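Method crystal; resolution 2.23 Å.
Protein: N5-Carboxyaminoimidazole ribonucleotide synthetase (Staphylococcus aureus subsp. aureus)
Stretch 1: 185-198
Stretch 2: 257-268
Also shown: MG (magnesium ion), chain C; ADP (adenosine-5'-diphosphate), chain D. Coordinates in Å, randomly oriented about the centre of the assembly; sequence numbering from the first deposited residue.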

# COMPACT_ATOMS: atom_id res chain seq x y z
N ALA A 185 40.56 3.30 1.63
CA ALA A 185 40.85 1.94 1.16
C ALA A 185 40.54 0.87 2.23
O ALA A 185 40.61 1.13 3.42
CB ALA A 185 42.28 1.84 0.66
N GLU A 186 40.16 -0.32 1.77
CA GLU A 186 39.77 -1.42 2.66
C GLU A 186 40.08 -2.75 1.95
O GLU A 186 40.08 -2.81 0.71
CB GLU A 186 38.28 -1.33 3.02
CG GLU A 186 37.37 -1.28 1.81
CD GLU A 186 35.89 -1.40 2.12
OE1 GLU A 186 35.24 -0.33 2.20
OE2 GLU A 186 35.38 -2.57 2.27
N LYS A 187 40.34 -3.80 2.71
CA LYS A 187 40.62 -5.12 2.12
C LYS A 187 39.50 -5.58 1.15
O LYS A 187 38.29 -5.55 1.49
CB LYS A 187 40.79 -6.17 3.23
CG LYS A 187 42.19 -6.25 3.87
CD LYS A 187 42.21 -7.33 4.98
CE LYS A 187 43.63 -7.55 5.58
NZ LYS A 187 44.51 -8.36 4.70
N TYR A 188 39.91 -6.06 -0.03
CA TYR A 188 38.95 -6.74 -0.90
C TYR A 188 38.83 -8.21 -0.48
O TYR A 188 39.80 -8.99 -0.60
CB TYR A 188 39.31 -6.61 -2.38
CG TYR A 188 38.20 -7.05 -3.31
CD1 TYR A 188 37.11 -6.20 -3.59
CD2 TYR A 188 38.25 -8.30 -3.94
CE1 TYR A 188 36.08 -6.60 -4.46
CE2 TYR A 188 37.23 -8.72 -4.81
CZ TYR A 188 36.15 -7.86 -5.07
OH TYR A 188 35.15 -8.25 -5.93
N LEU A 189 37.66 -8.54 0.06
CA LEU A 189 37.37 -9.84 0.63
C LEU A 189 36.87 -10.82 -0.40
O LEU A 189 36.38 -10.43 -1.44
CB LEU A 189 36.28 -9.72 1.70
CG LEU A 189 36.53 -8.85 2.94
CD1 LEU A 189 35.30 -8.86 3.84
CD2 LEU A 189 37.73 -9.34 3.68
N ASN A 190 37.00 -12.10 -0.07
CA ASN A 190 36.37 -13.16 -0.84
C ASN A 190 35.00 -13.47 -0.23
O ASN A 190 34.87 -14.34 0.65
CB ASN A 190 37.26 -14.41 -0.87
CG ASN A 190 36.73 -15.49 -1.81
OD1 ASN A 190 37.02 -16.67 -1.63
ND2 ASN A 190 35.95 -15.09 -2.81
N ILE A 191 33.98 -12.76 -0.70
CA ILE A 191 32.62 -12.80 -0.13
C ILE A 191 31.75 -13.90 -0.74
O ILE A 191 31.65 -13.99 -1.96
CB ILE A 191 31.93 -11.47 -0.37
CG1 ILE A 191 32.70 -10.37 0.34
CG2 ILE A 191 30.43 -11.53 0.08
CD1 ILE A 191 32.04 -9.02 0.19
N LYS A 192 31.12 -14.73 0.10
CA LYS A 192 30.22 -15.76 -0.45
C LYS A 192 28.75 -15.32 -0.46
O LYS A 192 27.99 -15.68 -1.36
CB LYS A 192 30.40 -17.13 0.21
CG LYS A 192 30.07 -17.16 1.67
CD LYS A 192 30.31 -18.53 2.30
CE LYS A 192 29.00 -19.23 2.61
NZ LYS A 192 29.23 -20.52 3.33
N LYS A 193 28.34 -14.55 0.54
CA LYS A 193 26.99 -14.00 0.58
C LYS A 193 27.01 -12.59 1.15
O LYS A 193 27.84 -12.27 1.99
CB LYS A 193 26.08 -14.90 1.44
CG LYS A 193 25.61 -16.20 0.80
CD LYS A 193 24.14 -16.13 0.48
CE LYS A 193 23.45 -17.46 0.72
NZ LYS A 193 23.76 -18.52 -0.29
N GLU A 194 26.10 -11.76 0.66
CA GLU A 194 25.78 -10.50 1.34
C GLU A 194 24.38 -10.51 1.93
O GLU A 194 23.43 -11.00 1.31
CB GLU A 194 25.90 -9.32 0.39
CG GLU A 194 27.32 -9.11 -0.12
CD GLU A 194 27.42 -7.94 -1.00
OE1 GLU A 194 27.65 -8.14 -2.20
OE2 GLU A 194 27.24 -6.81 -0.52
N VAL A 195 24.26 -9.98 3.14
CA VAL A 195 22.96 -9.88 3.77
C VAL A 195 22.78 -8.49 4.33
O VAL A 195 23.75 -7.73 4.45
CB VAL A 195 22.72 -10.93 4.92
CG1 VAL A 195 22.86 -12.33 4.39
CG2 VAL A 195 23.64 -10.67 6.11
N SER A 196 21.54 -8.18 4.69
CA SER A 196 21.25 -6.91 5.38
C SER A 196 20.13 -7.12 6.36
O SER A 196 19.37 -8.08 6.27
CB SER A 196 20.89 -5.81 4.37
OG SER A 196 19.61 -6.02 3.78
N LEU A 197 20.05 -6.22 7.32
CA LEU A 197 19.09 -6.29 8.40
C LEU A 197 18.43 -4.92 8.47
O LEU A 197 19.07 -3.89 8.71
CB LEU A 197 19.81 -6.59 9.71
CG LEU A 197 18.91 -6.96 10.88
CD1 LEU A 197 18.10 -8.23 10.60
CD2 LEU A 197 19.73 -7.12 12.14
N THR A 198 17.14 -4.88 8.17
CA THR A 198 16.38 -3.63 8.25
C THR A 198 15.76 -3.53 9.66
O THR A 198 15.28 -4.53 10.20
CB THR A 198 15.40 -3.59 7.12
OG1 THR A 198 16.14 -3.49 5.89
CG2 THR A 198 14.43 -2.38 7.29
N GLU A 257 24.09 -3.18 6.17
CA GLU A 257 24.60 -4.14 5.18
C GLU A 257 25.81 -4.90 5.70
O GLU A 257 26.71 -4.28 6.24
CB GLU A 257 25.05 -3.42 3.92
CG GLU A 257 23.96 -2.85 3.07
CD GLU A 257 24.48 -2.23 1.79
OE1 GLU A 257 25.64 -2.49 1.37
OE2 GLU A 257 23.72 -1.48 1.16
N PHE A 258 25.85 -6.21 5.47
CA PHE A 258 26.94 -7.05 5.97
C PHE A 258 27.57 -7.89 4.85
O PHE A 258 26.91 -8.27 3.90
CB PHE A 258 26.46 -8.07 7.02
CG PHE A 258 25.78 -7.47 8.21
CD1 PHE A 258 24.45 -7.08 8.14
CD2 PHE A 258 26.44 -7.38 9.43
CE1 PHE A 258 23.80 -6.55 9.27
CE2 PHE A 258 25.83 -6.87 10.55
CZ PHE A 258 24.48 -6.46 10.47
N PHE A 259 28.85 -8.22 5.04
CA PHE A 259 29.51 -9.21 4.22
C PHE A 259 29.68 -10.52 4.99
O PHE A 259 29.98 -10.52 6.19
CB PHE A 259 30.91 -8.70 3.79
CG PHE A 259 30.88 -7.47 2.95
CD1 PHE A 259 29.80 -7.19 2.12
CD2 PHE A 259 31.95 -6.58 2.99
CE1 PHE A 259 29.77 -6.03 1.32
CE2 PHE A 259 31.94 -5.41 2.19
CZ PHE A 259 30.85 -5.15 1.34
N ILE A 260 29.50 -11.64 4.32
CA ILE A 260 30.01 -12.87 4.89
C ILE A 260 31.16 -13.50 4.04
O ILE A 260 31.00 -13.71 2.83
CB ILE A 260 28.89 -13.86 5.27
CG1 ILE A 260 28.88 -15.04 4.32
CG2 ILE A 260 27.45 -13.18 5.48
CD1 ILE A 260 29.35 -16.29 5.01
N ASP A 261 32.30 -13.75 4.69
CA ASP A 261 33.51 -14.42 4.13
C ASP A 261 33.32 -15.68 3.31
O ASP A 261 32.30 -16.33 3.40
CB ASP A 261 34.44 -14.87 5.28
CG ASP A 261 35.58 -13.94 5.48
OD1 ASP A 261 35.58 -12.86 4.82
OD2 ASP A 261 36.49 -14.27 6.26
N SER A 262 34.37 -16.06 2.59
CA SER A 262 34.53 -17.44 2.12
C SER A 262 34.57 -18.41 3.31
O SER A 262 34.24 -19.59 3.19
CB SER A 262 35.80 -17.57 1.29
OG SER A 262 36.93 -17.14 2.04
N ASN A 263 34.94 -17.87 4.47
CA ASN A 263 35.02 -18.62 5.72
C ASN A 263 33.89 -18.39 6.73
O ASN A 263 34.05 -18.63 7.93
CB ASN A 263 36.38 -18.38 6.39
CG ASN A 263 37.40 -19.40 5.96
OD1 ASN A 263 37.60 -20.41 6.64
ND2 ASN A 263 38.02 -19.18 4.80
N ASN A 264 32.75 -17.92 6.22
CA ASN A 264 31.54 -17.69 7.03
C ASN A 264 31.68 -16.61 8.10
O ASN A 264 30.89 -16.56 9.05
CB ASN A 264 31.04 -18.99 7.64
CG ASN A 264 29.60 -19.27 7.30
OD1 ASN A 264 29.24 -19.30 6.12
ND2 ASN A 264 28.77 -19.52 8.32
N GLN A 265 32.67 -15.74 7.95
CA GLN A 265 32.87 -14.60 8.85
C GLN A 265 32.04 -13.35 8.49
O GLN A 265 32.04 -12.90 7.33
CB GLN A 265 34.34 -14.23 8.87
CG GLN A 265 34.73 -13.30 9.97
CD GLN A 265 36.08 -13.66 10.54
OE1 GLN A 265 36.20 -14.63 11.29
NE2 GLN A 265 37.11 -12.89 10.16
N LEU A 266 31.38 -12.77 9.51
CA LEU A 266 30.49 -11.62 9.34
C LEU A 266 31.24 -10.32 9.53
O LEU A 266 31.92 -10.14 10.54
CB LEU A 266 29.32 -11.67 10.35
CG LEU A 266 28.12 -10.72 10.13
CD1 LEU A 266 27.31 -11.15 8.92
CD2 LEU A 266 27.19 -10.57 11.35
N TYR A 267 31.14 -9.42 8.55
CA TYR A 267 31.59 -8.04 8.75
C TYR A 267 30.43 -7.06 8.46
O TYR A 267 29.64 -7.26 7.52
CB TYR A 267 32.74 -7.66 7.82
CG TYR A 267 33.97 -8.57 7.74
CD1 TYR A 267 33.89 -9.86 7.20
CD2 TYR A 267 35.23 -8.11 8.13
CE1 TYR A 267 35.00 -10.64 7.08
CE2 TYR A 267 36.33 -8.89 8.01
CZ TYR A 267 36.21 -10.15 7.48
OH TYR A 267 37.33 -10.96 7.38
N VAL A 268 30.37 -5.98 9.24
CA VAL A 268 29.54 -4.85 8.89
C VAL A 268 30.19 -4.11 7.73
O VAL A 268 31.36 -3.72 7.84
CB VAL A 268 29.41 -3.90 10.08
CG1 VAL A 268 28.35 -2.87 9.84
CG2 VAL A 268 29.09 -4.69 11.33
MG MG C . 25.82 -0.95 -0.59
PB ADP D . 27.69 1.53 -2.40
O1B ADP D . 27.66 2.36 -1.14
O2B ADP D . 26.62 0.49 -2.61
O3B ADP D . 27.93 2.39 -3.61
PA ADP D . 29.37 -0.45 -1.24
O1A ADP D . 30.56 0.01 -0.43
O2A ADP D . 28.11 -0.85 -0.52
O3A ADP D . 29.05 0.67 -2.36
O5' ADP D . 29.78 -1.68 -2.19
C5' ADP D . 28.94 -2.12 -3.24
C4' ADP D . 29.26 -3.58 -3.53
O4' ADP D . 30.65 -3.74 -3.91
C3' ADP D . 29.04 -4.49 -2.33
O3' ADP D . 27.69 -4.98 -2.21
C2' ADP D . 30.01 -5.63 -2.60
O2' ADP D . 29.39 -6.65 -3.37
C1' ADP D . 31.15 -4.98 -3.39
N9 ADP D . 32.18 -4.69 -2.36
C8 ADP D . 32.32 -3.51 -1.72
N7 ADP D . 33.32 -3.55 -0.81
C5 ADP D . 33.84 -4.80 -0.89
C6 ADP D . 34.95 -5.52 -0.21
N6 ADP D . 35.67 -4.88 0.74
N1 ADP D . 35.16 -6.81 -0.57
C2 ADP D . 34.42 -7.44 -1.52
N3 ADP D . 33.39 -6.85 -2.18
C4 ADP D . 33.08 -5.55 -1.90

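The two stretches meet as neighbouring antiparallel β-strands, joined by backbone hydrogen bonds and flanked by side chains that help form the ADP site. Strand 193-198 runs against strand 257-261 with 151° between their N-to-C directions and a closest axial approach of 4.7 Å; the contact buries 868 Å² in total. Val-195 and Phe-258 form a hydrogen-bonded pair, with Phe-258 N donating to Val-195 O (2.8 Å) and Val-195 N to Phe-258 O (3.2 Å). Two residues along, Ile-260 N donates to Lys-193 O (2.9 Å), and Lys-192 N returns a bond to Ile-260 O (2.9 Å), continuing the ladder to the corner where the chain turns. In the non-hydrogen-bonded pair Glu-194/Phe-259 the CA atoms lie closer, 4.9 Å apart, and Glu-194 CA makes a CA-H...O contact with Phe-258 O at 3.6 Å. The other edge of the second strand is also occupied: Phe-259 N bonds to Tyr-267 O (2.8 Å) and Tyr-267 N to Phe-259 O (2.9 Å), so strand 257-261 lies between its two partners.

Side chains alternate between the faces. Lys-193, Val-195, Phe-258 and Ile-260 share one; there Val-195 CG2 packs on Phe-258 CB at 3.9 Å, while the Phe-258 ring presents its edge to Leu-197 CB, which lies 4.0 Å from Phe-258 CE1. Glu-194, Ser-196, Glu-257 and Phe-259 occupy the other face, where the nucleotide binds. Ile-191 CD1 sits over a face of the Phe-259 ring, 3.5 Å from its centroid, in a CH-pi contact. Leu-189 CD1 does the same over Tyr-267, 3.8 Å from that centroid, and also touches Phe-259 CD2 at 4.1 Å, bridging the two aromatic residues. At the edge of the Phe-259 ring, Glu-194 OE2 approaches CE1 of Phe-259 to 3.2 Å, placing a carboxylate oxygen near the electropositive ring rim.

The same carboxylate holds the ribose: ADP O2' donates to Glu-194 OE1 (2.6 Å) and ADP O3' to Glu-194 OE2 (2.5 Å). The first stretch also reads the adenine, as ADP N6 donates to Glu-186 OE2 and to Lys-187 O, both at 2.8 Å, and Leu-189 N donates to ADP N1 (3.1 Å). The second stretch supplies Glu-257 OE1 to the magnesium ion MG at 2.5 Å, and ADP O2A binds MG at 2.3 Å.

Beyond the corner, polar contacts engage the type I turn from Asp-261 to Asn-264. Lys-192 NZ donates to Asn-264 OD1 (3.0 Å), whereas the bond from Ser-262 N to Asn-190 O is short at 2.6 Å but weak, its 118° angle being strongly bent.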